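Side-chain contacts in GH26C (Muricauda sp. MAR_2010_75, PDB 6Q78), which probably hydrolyses internal beta-1,4-mannosidic linkages in mannans, as an endo-beta-mannanase of glycoside hydrolase family 26: residues L113-M118 against N138-D143; F119-L124 against E201-F206; G300-Q305 against E311-K316; N354-A359 against M394-K399. All blocks are in the same frame, centred on the assembly; numbering follows the deposited sequence.

Overall arrangement
From the N terminus, strand 112-116 enters the barrel and opens contact 1, which closes when helix 132-150 folds back along it. The loop 119-124 leaves this strand and meets helix 193-208 in contact 2, so the two contacts cross along the chain; they also touch, F117 and R141 packing on the F206 ring. Contact 3 comes later, on the far side of the chain's centre and about 29 Å from contact 1 between centres. It closes a short loop between strand 293-298 and helix 306-327. Contact 4 follows in series, joining helix 351-361 to helix 390-397, and adjoins contact 3 where F302 and N314 meet A359.

Contact 1: residues L113-M118 against N138-D143; sequences LGSDFM and NQIRDD
I140 and L113 carry this contact between the barrel strand 112-116 and the helix 132-150 that packs on its outer side, the first two elements of a beta-alpha-beta unit of the TIM barrel. The short segments run nearly antiparallel, at 158°, with their axes 9.6 Å apart, as expected of a helix taking the chain back to begin the neighbouring parallel strand 153-157. I140 points at the strand and spends its two methyl groups on different residues. CG2, which stands anti to the backbone N because CG1 takes the chi1 of -68°, lies 3.9 Å from S115 CB. CD1 reaches further along the strand and meets a backbone atom, D116 O, at 3.7 Å. One turn on, D143 presents main chain as much as side chain: L113 CD2 sits 3.6 Å from D143 O and also touches D143 CB at 4.0 Å. L113 gets there with CG anti to the backbone N (chi1 174°). No hydrogen bond crosses between the segments, so they are held by packing alone, and F156 of strand 153-157 lies against both S115 and I140. D116 takes part through its carbonyl oxygen, while its carboxylate leads away from the helix. D116 OD2 pairs with H159 ND1, and D116 OD1 closes an Asx turn, accepting from M118 N at 2.8 Å from above the carboxylate plane.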
loop_
_atom_site.group_PDB
_atom_site.type_symbol
_atom_site.label_atom_id
_atom_site.label_comp_id
_atom_site.label_asym_id
_atom_site.label_seq_id
_atom_site.Cartn_x
_atom_site.Cartn_y
_atom_site.Cartn_z
ATOM N N LEU A 113 6.086 -6.603 0.580
ATOM C CA LEU A 113 7.021 -5.551 0.203
ATOM C C LEU A 113 6.255 -4.375 -0.393
ATOM O O LEU A 113 5.445 -4.569 -1.303
ATOM C CB LEU A 113 7.988 -6.075 -0.850
ATOM C CG LEU A 113 8.950 -5.026 -1.447
ATOM C CD1 LEU A 113 9.856 -4.493 -0.322
ATOM C CD2 LEU A 113 9.748 -5.585 -2.603
ATOM N N GLY A 114 6.521 -3.175 0.112
ATOM C CA GLY A 114 5.974 -1.943 -0.461
ATOM C C GLY A 114 7.015 -1.294 -1.354
ATOM O O GLY A 114 8.192 -1.207 -1.001
ATOM N N SER A 115 6.565 -0.858 -2.530
ATOM C CA SER A 115 7.401 -0.086 -3.467
ATOM C C SER A 115 6.622 1.131 -3.954
ATOM O O SER A 115 5.454 1.333 -3.600
ATOM C CB SER A 115 7.730 -0.953 -4.695
ATOM O OG SER A 115 8.548 -2.060 -4.237
ATOM N N ASP A 116 7.280 1.967 -4.763
ATOM C CA ASP A 116 6.701 3.262 -5.156
ATOM C C ASP A 116 6.947 3.453 -6.640
ATOM O O ASP A 116 8.056 3.219 -7.131
ATOM C CB ASP A 116 7.385 4.379 -4.351
ATOM C CG ASP A 116 6.606 5.712 -4.348
ATOM O OD1 ASP A 116 5.930 6.076 -5.350
ATOM O OD2 ASP A 116 6.755 6.456 -3.324
ATOM N N PHE A 117 5.919 3.893 -7.369
ATOM C CA PHE A 117 6.092 4.275 -8.777
ATOM C C PHE A 117 6.796 5.618 -8.984
ATOM O O PHE A 117 7.139 5.937 -10.136
ATOM C CB PHE A 117 4.745 4.278 -9.508
ATOM C CG PHE A 117 4.297 2.908 -9.948
ATOM C CD1 PHE A 117 5.023 2.218 -10.915
ATOM C CD2 PHE A 117 3.149 2.332 -9.434
ATOM C CE1 PHE A 117 4.626 0.941 -11.338
ATOM C CE2 PHE A 117 2.724 1.026 -9.846
ATOM C CZ PHE A 117 3.501 0.354 -10.820
ATOM N N MET A 118 7.042 6.389 -7.916
ATOM C CA MET A 118 7.682 7.713 -7.998
ATOM C C MET A 118 8.830 7.820 -9.016
ATOM O O MET A 118 8.793 8.656 -9.940
ATOM C CB MET A 118 8.184 8.048 -6.596
ATOM C CG MET A 118 8.949 9.368 -6.517
ATOM S SD MET A 118 9.464 9.728 -4.801
ATOM C CE MET A 118 10.481 8.334 -4.303
ATOM N N ASN A 138 15.117 -0.112 -11.946
ATOM C CA ASN A 138 15.618 -1.475 -12.100
ATOM C C ASN A 138 15.835 -2.151 -10.759
ATOM O O ASN A 138 15.606 -3.371 -10.624
ATOM C CB ASN A 138 16.932 -1.426 -12.858
ATOM C CG ASN A 138 17.398 -2.768 -13.265
ATOM O OD1 ASN A 138 16.851 -3.364 -14.195
ATOM N ND2 ASN A 138 18.427 -3.264 -12.588
ATOM N N GLN A 139 16.292 -1.390 -9.760
ATOM C CA GLN A 139 16.405 -1.959 -8.422
ATOM C C GLN A 139 15.030 -2.309 -7.838
ATOM O O GLN A 139 14.867 -3.371 -7.210
ATOM C CB GLN A 139 17.141 -0.993 -7.491
ATOM C CG GLN A 139 17.362 -1.702 -6.098
ATOM C CD GLN A 139 18.227 -2.968 -6.235
ATOM O OE1 GLN A 139 17.766 -4.128 -6.027
ATOM N NE2 GLN A 139 19.471 -2.762 -6.603
ATOM N N ILE A 140 14.020 -1.449 -8.049
ATOM C CA ILE A 140 12.657 -1.781 -7.636
ATOM C C ILE A 140 12.205 -3.059 -8.317
ATOM O O ILE A 140 11.669 -3.984 -7.674
ATOM C CB ILE A 140 11.705 -0.609 -7.943
ATOM C CG1 ILE A 140 12.030 0.569 -7.040
ATOM C CG2 ILE A 140 10.247 -1.073 -7.723
ATOM C CD1 ILE A 140 11.464 1.920 -7.570
ATOM N N ARG A 141 12.420 -3.137 -9.624
ATOM C CA ARG A 141 11.987 -4.334 -10.363
ATOM C C ARG A 141 12.656 -5.603 -9.807
ATOM O O ARG A 141 11.979 -6.616 -9.532
ATOM C CB ARG A 141 12.329 -4.154 -11.849
ATOM C CG ARG A 141 11.835 -5.296 -12.733
ATOM C CD ARG A 141 11.835 -4.880 -14.238
ATOM N NE ARG A 141 11.318 -5.988 -15.047
ATOM C CZ ARG A 141 12.075 -7.043 -15.352
ATOM N NH1 ARG A 141 13.331 -7.099 -14.909
ATOM N NH2 ARG A 141 11.596 -8.049 -16.081
ATOM N N ASP A 142 13.967 -5.537 -9.534
ATOM C CA ASP A 142 14.660 -6.695 -8.965
ATOM C C ASP A 142 14.104 -7.063 -7.581
ATOM O O ASP A 142 13.924 -8.252 -7.282
ATOM C CB ASP A 142 16.137 -6.389 -8.835
ATOM C CG ASP A 142 16.873 -6.422 -10.179
ATOM O OD1 ASP A 142 16.272 -6.816 -11.220
ATOM O OD2 ASP A 142 18.057 -6.052 -10.184
ATOM N N ASP A 143 13.796 -6.069 -6.740
ATOM C CA ASP A 143 13.279 -6.372 -5.399
ATOM C C ASP A 143 11.870 -6.959 -5.476
ATOM O O ASP A 143 11.540 -7.888 -4.717
ATOM C CB ASP A 143 13.265 -5.095 -4.541
ATOM C CG ASP A 143 14.647 -4.648 -4.097
ATOM O OD1 ASP A 143 14.751 -3.512 -3.512
ATOM O OD2 ASP A 143 15.620 -5.379 -4.333
#

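Contact 2: residues F119-L124 against E201-F206; sequences FITDDL and EKIASF
The F206 ring takes the CD1 methyl of I120 over one face: the carbon stands 3.7 Å above the plane, over the ring centre and 13° off the normal, a CH-pi contact. The ring's surroundings also include F117 and R141 of contact 1 and the side chain of F156. The I120 and F206 side chains cross at about a right angle, and the CG2 branch of I120, at the rim of the ring, also lies 3.9 Å from K202 NZ. That ammonium donates to I120 O at 2.8 Å, in the carbonyl plane with a C=O...N angle of 146°. The lysine chain bends at chi2 and at chi4, which brings NZ round to the carbonyl oxygen, and K202 CG comes within 3.4 Å of I120 O. K202 NZ has a second, charged partner in E137 of helix 132-150. In TIM-barrel terms, the loop that follows strand 112-116 is thereby fastened to helix 193-208, the helix leading to strand 220-223, two strands further round the barrel. T121 adds an apolar touch beside the lysine: its CG2 lies 3.7 Å from I203 CG1. With chi1 at 63°, CG2 stands anti to the carbonyl carbon and turns to I203, while OG1 is hydrogen-bonded to W158 NE1.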
loop_
_atom_site.group_PDB
_atom_site.type_symbol
_atom_site.label_atom_id
_atom_site.label_comp_id
_atom_site.label_asym_id
_atom_site.label_seq_id
_atom_site.Cartn_x
_atom_site.Cartn_y
_atom_site.Cartn_z
ATOM N N PHE A 119 9.895 7.038 -8.836
ATOM C CA PHE A 119 11.042 7.188 -9.725
ATOM C C PHE A 119 10.768 6.566 -11.100
ATOM O O PHE A 119 11.406 6.952 -12.094
ATOM C CB PHE A 119 12.273 6.549 -9.054
ATOM C CG PHE A 119 12.826 7.332 -7.841
ATOM C CD1 PHE A 119 12.758 8.725 -7.779
ATOM C CD2 PHE A 119 13.283 6.635 -6.735
ATOM C CE1 PHE A 119 13.239 9.425 -6.666
ATOM C CE2 PHE A 119 13.796 7.341 -5.625
ATOM C CZ PHE A 119 13.736 8.719 -5.592
ATOM N N ILE A 120 9.846 5.605 -11.176
ATOM C CA ILE A 120 9.519 4.968 -12.438
ATOM C C ILE A 120 8.820 5.944 -13.368
ATOM O O ILE A 120 8.946 5.834 -14.606
ATOM C CB ILE A 120 8.693 3.708 -12.121
ATOM C CG1 ILE A 120 9.567 2.740 -11.296
ATOM C CG2 ILE A 120 8.139 3.042 -13.386
ATOM C CD1 ILE A 120 8.765 1.600 -10.665
ATOM N N THR A 121 8.099 6.920 -12.816
ATOM C CA THR A 121 7.342 7.865 -13.639
ATOM C C THR A 121 7.984 9.247 -13.697
ATOM O O THR A 121 7.379 10.200 -14.219
ATOM C CB THR A 121 5.891 8.029 -13.162
ATOM O OG1 THR A 121 5.872 8.572 -11.826
ATOM C CG2 THR A 121 5.162 6.681 -13.202
ATOM N N ASP A 122 9.203 9.397 -13.209
ATOM C CA ASP A 122 9.814 10.722 -13.196
ATOM C C ASP A 122 10.011 11.235 -14.620
ATOM O O ASP A 122 10.368 10.470 -15.525
ATOM C CB ASP A 122 11.188 10.654 -12.506
ATOM C CG ASP A 122 11.679 12.053 -12.090
ATOM O OD1 ASP A 122 12.246 12.789 -12.942
ATOM O OD2 ASP A 122 11.404 12.434 -10.932
ATOM N N ASP A 123 9.786 12.542 -14.812
ATOM C CA ASP A 123 10.014 13.145 -16.124
ATOM C C ASP A 123 11.412 12.868 -16.645
ATOM O O ASP A 123 11.617 12.763 -17.855
ATOM C CB ASP A 123 9.871 14.664 -16.042
ATOM C CG ASP A 123 8.428 15.153 -15.842
ATOM O OD1 ASP A 123 7.495 14.359 -15.980
ATOM O OD2 ASP A 123 8.259 16.370 -15.582
ATOM N N LEU A 124 12.393 12.750 -15.761
ATOM C CA LEU A 124 13.763 12.592 -16.221
ATOM C C LEU A 124 14.199 11.140 -16.333
ATOM O O LEU A 124 15.354 10.879 -16.677
ATOM C CB LEU A 124 14.729 13.307 -15.279
ATOM C CG LEU A 124 14.549 14.818 -15.230
ATOM C CD1 LEU A 124 15.698 15.399 -14.427
ATOM C CD2 LEU A 124 14.516 15.399 -16.633
ATOM N N GLU A 201 0.789 4.881 -19.089
ATOM C CA GLU A 201 1.383 3.936 -20.035
ATOM C C GLU A 201 2.717 3.413 -19.518
ATOM O O GLU A 201 3.034 2.228 -19.705
ATOM C CB GLU A 201 1.523 4.600 -21.408
ATOM C CG GLU A 201 0.145 4.809 -22.072
ATOM C CD GLU A 201 0.095 5.949 -23.093
ATOM O OE1 GLU A 201 1.165 6.396 -23.577
ATOM O OE2 GLU A 201 -1.031 6.405 -23.422
ATOM N N LYS A 202 3.504 4.268 -18.845
ATOM C CA LYS A 202 4.756 3.796 -18.247
ATOM C C LYS A 202 4.483 2.847 -17.084
ATOM O O LYS A 202 5.129 1.798 -16.969
ATOM C CB LYS A 202 5.585 4.996 -17.751
ATOM C CG LYS A 202 6.901 4.612 -17.058
ATOM C CD LYS A 202 7.818 3.834 -18.033
ATOM C CE LYS A 202 9.012 3.200 -17.294
ATOM N NZ LYS A 202 9.908 4.246 -16.686
ATOM N N ILE A 203 3.509 3.167 -16.222
ATOM C CA ILE A 203 3.130 2.226 -15.172
ATOM C C ILE A 203 2.719 0.887 -15.776
ATOM O O ILE A 203 3.095 -0.183 -15.273
ATOM C CB ILE A 203 2.016 2.831 -14.295
ATOM C CG1 ILE A 203 2.630 3.926 -13.398
ATOM C CG2 ILE A 203 1.331 1.711 -13.441
ATOM C CD1 ILE A 203 1.601 4.670 -12.569
ATOM N N ALA A 204 1.924 0.917 -16.851
ATOM C CA ALA A 204 1.452 -0.327 -17.458
ATOM C C ALA A 204 2.595 -1.130 -18.053
ATOM O O ALA A 204 2.645 -2.358 -17.874
ATOM C CB ALA A 204 0.405 -0.016 -18.525
ATOM N N SER A 205 3.512 -0.480 -18.783
ATOM C CA SER A 205 4.603 -1.228 -19.394
ATOM C C SER A 205 5.516 -1.810 -18.322
ATOM O O SER A 205 5.957 -2.970 -18.433
ATOM C CB SER A 205 5.367 -0.370 -20.406
ATOM O OG SER A 205 6.064 0.662 -19.763
ATOM N N PHE A 206 5.769 -1.058 -17.245
ATOM C CA PHE A 206 6.564 -1.623 -16.161
ATOM C C PHE A 206 5.841 -2.807 -15.545
ATOM O O PHE A 206 6.445 -3.866 -15.292
ATOM C CB PHE A 206 6.840 -0.546 -15.093
ATOM C CG PHE A 206 7.609 -1.048 -13.906
ATOM C CD1 PHE A 206 6.953 -1.580 -12.806
ATOM C CD2 PHE A 206 8.999 -1.032 -13.912
ATOM C CE1 PHE A 206 7.680 -2.028 -11.707
ATOM C CE2 PHE A 206 9.722 -1.510 -12.829
ATOM C CZ PHE A 206 9.078 -2.001 -11.735
#

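Contact 3: residues G300-Q305 against E311-K316; sequences GDFNNQ and ERANQK
D301 points toward helix 306-327, where R312, A313 and K316 meet it, and its side chain touches something at almost every atom. CB rests 4.0 Å from A313 CB. Beyond CG the two oxygens part company. D301 OD1 takes R312 side-on, from NE at 2.9 Å and from NH2 at 3.2 Å, both reaching it from the same face of the carboxylate. The oxygen lies close to the guanidinium plane, yet the two flat groups are turned 70° apart, so this is a two-nitrogen grip on one atom and not the flat, paired-oxygen bridge. The NE bond is the straighter, at 158°. D301 OD2 uses its syn lone pair for K316 NZ at 2.8 Å; the K316 and D301 side chains approach each other from opposite directions, the lysine extended beyond CG. N298 ND2 also donates to D301 OD2, and a water accepts from K316 NZ and makes a weak bond to D301 OD1. With an alanine here, R312 and K316 would probably lose the negative charge they share, and the guanidinium would be freer to swing. R312 NH2 also makes a weak bond to Q305 OE1. Next along the chain, F302 CZ packs on A313 CB at 3.6 Å. The salt-bridge network joins the loop after barrel strand 293-298 to the helix 306-327 that it leads into, while F302 and A313 together lie against helix 351-361, and K316 touches M296 on the strand and makes a cation-pi contact with F276.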
loop_
_atom_site.group_PDB
_atom_site.type_symbol
_atom_site.label_atom_id
_atom_site.label_comp_id
_atom_site.label_asym_id
_atom_site.label_seq_id
_atom_site.Cartn_x
_atom_site.Cartn_y
_atom_site.Cartn_z
ATOM N N GLY A 300 -1.185 8.990 12.970
ATOM C CA GLY A 300 -1.527 9.982 13.981
ATOM C C GLY A 300 -2.108 9.397 15.258
ATOM O O GLY A 300 -1.797 9.873 16.356
ATOM N N ASP A 301 -2.946 8.347 15.139
ATOM C CA ASP A 301 -3.545 7.814 16.356
ATOM C C ASP A 301 -2.561 7.011 17.187
ATOM O O ASP A 301 -2.845 6.749 18.366
ATOM C CB ASP A 301 -4.792 7.003 16.032
ATOM C CG ASP A 301 -5.911 7.867 15.472
ATOM O OD1 ASP A 301 -6.060 9.029 15.925
ATOM O OD2 ASP A 301 -6.633 7.378 14.572
ATOM N N PHE A 302 -1.390 6.718 16.633
ATOM C CA PHE A 302 -0.327 6.007 17.327
ATOM C C PHE A 302 0.792 6.922 17.813
ATOM O O PHE A 302 1.712 6.454 18.491
ATOM C CB PHE A 302 0.241 4.900 16.434
ATOM C CG PHE A 302 -0.753 3.814 16.101
ATOM C CD1 PHE A 302 -1.241 2.973 17.093
ATOM C CD2 PHE A 302 -1.212 3.645 14.802
ATOM C CE1 PHE A 302 -2.158 1.983 16.802
ATOM C CE2 PHE A 302 -2.133 2.639 14.506
ATOM C CZ PHE A 302 -2.595 1.800 15.518
ATOM N N ASN A 303 0.718 8.225 17.540
ATOM C CA ASN A 303 1.852 9.111 17.815
ATOM C C ASN A 303 1.760 9.643 19.244
ATOM O O ASN A 303 1.346 10.777 19.509
ATOM C CB ASN A 303 1.920 10.241 16.793
ATOM C CG ASN A 303 3.252 10.985 16.860
ATOM O OD1 ASN A 303 3.987 10.849 17.828
ATOM N ND2 ASN A 303 3.569 11.754 15.819
ATOM N N ASN A 304 2.141 8.779 20.193
ATOM C CA ASN A 304 2.112 9.112 21.620
ATOM C C ASN A 304 0.740 9.639 22.048
ATOM O O ASN A 304 0.634 10.666 22.720
ATOM C CB ASN A 304 3.161 10.170 21.980
ATOM C CG ASN A 304 4.566 9.730 21.743
ATOM O OD1 ASN A 304 5.237 10.244 20.844
ATOM N ND2 ASN A 304 5.051 8.822 22.574
ATOM N N GLN A 305 -0.318 8.952 21.623
ATOM C CA GLN A 305 -1.685 9.349 21.942
ATOM C C GLN A 305 -2.340 8.428 22.967
ATOM O O GLN A 305 -3.547 8.558 23.222
ATOM C CB GLN A 305 -2.530 9.376 20.663
ATOM C CG GLN A 305 -2.040 10.338 19.577
ATOM C CD GLN A 305 -2.275 11.787 19.911
ATOM O OE1 GLN A 305 -3.368 12.320 19.675
ATOM N NE2 GLN A 305 -1.267 12.446 20.458
ATOM N N GLU A 311 -7.754 3.362 20.750
ATOM C CA GLU A 311 -9.189 3.151 20.548
ATOM C C GLU A 311 -9.662 3.798 19.245
ATOM O O GLU A 311 -10.382 3.174 18.457
ATOM C CB GLU A 311 -9.983 3.699 21.736
ATOM C CG GLU A 311 -9.622 3.053 23.063
ATOM C CD GLU A 311 -10.342 3.705 24.234
ATOM O OE1 GLU A 311 -9.685 3.978 25.260
ATOM O OE2 GLU A 311 -11.563 3.948 24.124
ATOM N N ARG A 312 -9.278 5.058 19.005
ATOM C CA ARG A 312 -9.603 5.684 17.722
ATOM C C ARG A 312 -9.122 4.829 16.554
ATOM O O ARG A 312 -9.856 4.620 15.585
ATOM C CB ARG A 312 -8.990 7.089 17.632
ATOM C CG ARG A 312 -9.551 8.042 18.650
ATOM C CD ARG A 312 -9.188 9.499 18.338
ATOM N NE ARG A 312 -7.748 9.744 18.173
ATOM C CZ ARG A 312 -6.919 10.150 19.139
ATOM N NH1 ARG A 312 -7.345 10.316 20.375
ATOM N NH2 ARG A 312 -5.641 10.369 18.853
ATOM N N ALA A 313 -7.876 4.353 16.614
ATOM C CA ALA A 313 -7.348 3.562 15.502
ATOM C C ALA A 313 -8.168 2.296 15.284
ATOM O O ALA A 313 -8.463 1.922 14.145
ATOM C CB ALA A 313 -5.876 3.208 15.744
ATOM N N ASN A 314 -8.551 1.623 16.367
ATOM C CA ASN A 314 -9.366 0.422 16.221
ATOM C C ASN A 314 -10.751 0.739 15.660
ATOM O O ASN A 314 -11.269 -0.006 14.807
ATOM C CB ASN A 314 -9.484 -0.266 17.576
ATOM C CG ASN A 314 -10.323 -1.524 17.528
ATOM O OD1 ASN A 314 -11.412 -1.569 18.112
ATOM N ND2 ASN A 314 -9.823 -2.557 16.836
ATOM N N GLN A 315 -11.374 1.809 16.139
ATOM C CA GLN A 315 -12.701 2.183 15.651
ATOM C C GLN A 315 -12.670 2.506 14.161
ATOM O O GLN A 315 -13.595 2.148 13.414
ATOM C CB GLN A 315 -13.242 3.381 16.444
ATOM C CG GLN A 315 -13.621 2.988 17.868
ATOM C CD GLN A 315 -13.854 4.163 18.782
ATOM O OE1 GLN A 315 -13.627 5.306 18.411
ATOM N NE2 GLN A 315 -14.310 3.879 19.995
ATOM N N LYS A 316 -11.637 3.224 13.711
ATOM C CA LYS A 316 -11.588 3.560 12.303
ATOM C C LYS A 316 -11.314 2.313 11.468
ATOM O O LYS A 316 -11.947 2.107 10.421
ATOM C CB LYS A 316 -10.543 4.650 12.092
ATOM C CG LYS A 316 -10.916 5.992 12.748
ATOM C CD LYS A 316 -9.685 6.904 12.765
ATOM C CE LYS A 316 -9.955 8.184 13.567
ATOM N NZ LYS A 316 -8.688 9.019 13.506
HETATM O O HOH W 1 -8.293 11.352 15.173
#

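Contact 4: residues N354-A359 against M394-K399; sequences NNLFEA and MEFVSK
Just ahead of K399, whose side chain lies on the F357 ring, M394 O is gripped twice by one residue: S398 OG donates to it at 2.7 Å and S398 N at 3.1 Å, from opposite faces of the carbonyl. K399 N in turn bonds to F396 O, and from there the lysine leans across to the other helix. Its chain runs over one face of F357, with K399 CG 3.9 Å from the ring centroid and 21° off the normal, offset toward the rim, a CH-pi contact; K399 CB and CG both lie 3.6 Å from F357 CE1. The bend at chi2 (-72°) lays the aliphatic part along the ring. F396 meets the same ring at its edge with CE1, and its CD1 lies 3.9 Å from F357 CB. Here two peripheral helices of the TIM barrel pack side by side: helix 351-361, which leads to barrel strand 369-372, and helix 390-397, which precedes the short strand 402-403. Deeper in, L356 CD2 touches F396 CZ at 4.0 Å, and F372 of strand 369-372 lies under both of these side chains. Replacing F357 by an alanine would keep the CB touching F396 but is likely to open a gap beneath the K399 chain, leaving its CB and CG with no ring to lie on.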
loop_
_atom_site.group_PDB
_atom_site.type_symbol
_atom_site.label_atom_id
_atom_site.label_comp_id
_atom_site.label_asym_id
_atom_site.label_seq_id
_atom_site.Cartn_x
_atom_site.Cartn_y
_atom_site.Cartn_z
ATOM N N ASN A 354 0.870 -3.989 22.624
ATOM C CA ASN A 354 -0.281 -3.483 23.370
ATOM C C ASN A 354 -1.062 -2.407 22.630
ATOM O O ASN A 354 -2.221 -2.135 22.994
ATOM C CB ASN A 354 0.181 -2.873 24.692
ATOM C CG ASN A 354 0.900 -3.884 25.562
ATOM O OD1 ASN A 354 0.553 -5.065 25.567
ATOM N ND2 ASN A 354 1.917 -3.431 26.285
ATOM N N ASN A 355 -0.445 -1.748 21.655
ATOM C CA ASN A 355 -1.092 -0.644 20.954
ATOM C C ASN A 355 -1.457 -1.069 19.537
ATOM O O ASN A 355 -2.634 -1.204 19.207
ATOM C CB ASN A 355 -0.215 0.612 20.949
ATOM C CG ASN A 355 -0.034 1.206 22.334
ATOM O OD1 ASN A 355 -0.397 0.595 23.356
ATOM N ND2 ASN A 355 0.521 2.424 22.379
ATOM N N LEU A 356 -0.468 -1.283 18.679
ATOM C CA LEU A 356 -0.756 -1.654 17.301
ATOM C C LEU A 356 -1.523 -2.968 17.230
ATOM O O LEU A 356 -2.557 -3.053 16.556
ATOM C CB LEU A 356 0.547 -1.740 16.503
ATOM C CG LEU A 356 0.317 -2.223 15.073
ATOM C CD1 LEU A 356 -0.557 -1.220 14.262
ATOM C CD2 LEU A 356 1.662 -2.376 14.392
ATOM N N PHE A 357 -1.041 -4.010 17.924
ATOM C CA PHE A 357 -1.706 -5.308 17.807
ATOM C C PHE A 357 -3.159 -5.224 18.245
ATOM O O PHE A 357 -4.048 -5.811 17.608
ATOM C CB PHE A 357 -0.976 -6.371 18.618
ATOM C CG PHE A 357 -1.593 -7.746 18.500
ATOM C CD1 PHE A 357 -1.351 -8.524 17.370
ATOM C CD2 PHE A 357 -2.444 -8.229 19.492
ATOM C CE1 PHE A 357 -1.937 -9.809 17.258
ATOM C CE2 PHE A 357 -3.030 -9.492 19.380
ATOM C CZ PHE A 357 -2.769 -10.278 18.269
ATOM N N GLU A 358 -3.419 -4.507 19.329
ATOM C CA GLU A 358 -4.790 -4.352 19.804
ATOM C C GLU A 358 -5.656 -3.631 18.781
ATOM O O GLU A 358 -6.797 -4.031 18.530
ATOM C CB GLU A 358 -4.783 -3.616 21.146
ATOM C CG GLU A 358 -4.216 -4.475 22.235
ATOM C CD GLU A 358 -5.123 -5.643 22.511
ATOM O OE1 GLU A 358 -6.352 -5.432 22.461
ATOM O OE2 GLU A 358 -4.622 -6.760 22.746
ATOM N N ALA A 359 -5.141 -2.563 18.174
ATOM C CA ALA A 359 -5.939 -1.881 17.164
ATOM C C ALA A 359 -6.232 -2.783 15.975
ATOM O O ALA A 359 -7.273 -2.634 15.324
ATOM C CB ALA A 359 -5.221 -0.605 16.712
ATOM N N MET A 394 9.305 -8.516 18.807
ATOM C CA MET A 394 9.351 -9.969 18.754
ATOM C C MET A 394 8.097 -10.585 19.313
ATOM O O MET A 394 7.591 -11.540 18.794
ATOM C CB MET A 394 10.562 -10.490 19.524
ATOM C CG MET A 394 11.876 -10.173 18.862
ATOM S SD MET A 394 12.120 -10.975 17.263
ATOM C CE MET A 394 11.333 -12.554 17.442
ATOM N N GLU A 395 7.601 -10.020 20.398
ATOM C CA GLU A 395 6.382 -10.507 20.976
ATOM C C GLU A 395 5.220 -10.324 20.006
ATOM O O GLU A 395 4.419 -11.206 19.845
ATOM C CB GLU A 395 6.096 -9.848 22.332
ATOM C CG GLU A 395 4.866 -10.428 22.993
ATOM C CD GLU A 395 4.604 -9.892 24.378
ATOM O OE1 GLU A 395 5.332 -9.003 24.836
ATOM O OE2 GLU A 395 3.643 -10.368 24.961
ATOM N N PHE A 396 5.176 -9.171 19.353
ATOM C CA PHE A 396 4.138 -8.889 18.371
ATOM C C PHE A 396 4.179 -9.886 17.215
ATOM O O PHE A 396 3.154 -10.478 16.873
ATOM C CB PHE A 396 4.283 -7.432 17.907
ATOM C CG PHE A 396 3.577 -7.088 16.615
ATOM C CD1 PHE A 396 2.193 -7.139 16.517
ATOM C CD2 PHE A 396 4.305 -6.657 15.521
ATOM C CE1 PHE A 396 1.548 -6.794 15.330
ATOM C CE2 PHE A 396 3.676 -6.302 14.324
ATOM C CZ PHE A 396 2.285 -6.359 14.238
ATOM N N VAL A 397 5.351 -10.095 16.605
ATOM C CA VAL A 397 5.412 -10.966 15.423
ATOM C C VAL A 397 5.241 -12.435 15.777
ATOM O O VAL A 397 5.016 -13.265 14.888
ATOM C CB VAL A 397 6.632 -10.737 14.493
ATOM C CG1 VAL A 397 6.681 -9.292 14.024
ATOM C CG2 VAL A 397 7.943 -11.175 15.173
ATOM N N SER A 398 5.362 -12.775 17.051
ATOM C CA SER A 398 5.098 -14.131 17.506
ATOM C C SER A 398 3.618 -14.416 17.720
ATOM O O SER A 398 3.266 -15.579 17.937
ATOM C CB SER A 398 5.884 -14.411 18.784
ATOM O OG SER A 398 7.259 -14.160 18.545
ATOM N N LYS A 399 2.750 -13.404 17.657
ATOM C CA LYS A 399 1.325 -13.646 17.822
ATOM C C LYS A 399 0.828 -14.518 16.672
ATOM O O LYS A 399 1.288 -14.367 15.529
ATOM C CB LYS A 399 0.541 -12.330 17.827
ATOM C CG LYS A 399 0.794 -11.389 19.025
ATOM C CD LYS A 399 0.181 -11.919 20.321
ATOM C CE LYS A 399 0.249 -10.877 21.440
ATOM N NZ LYS A 399 -0.570 -11.291 22.646
#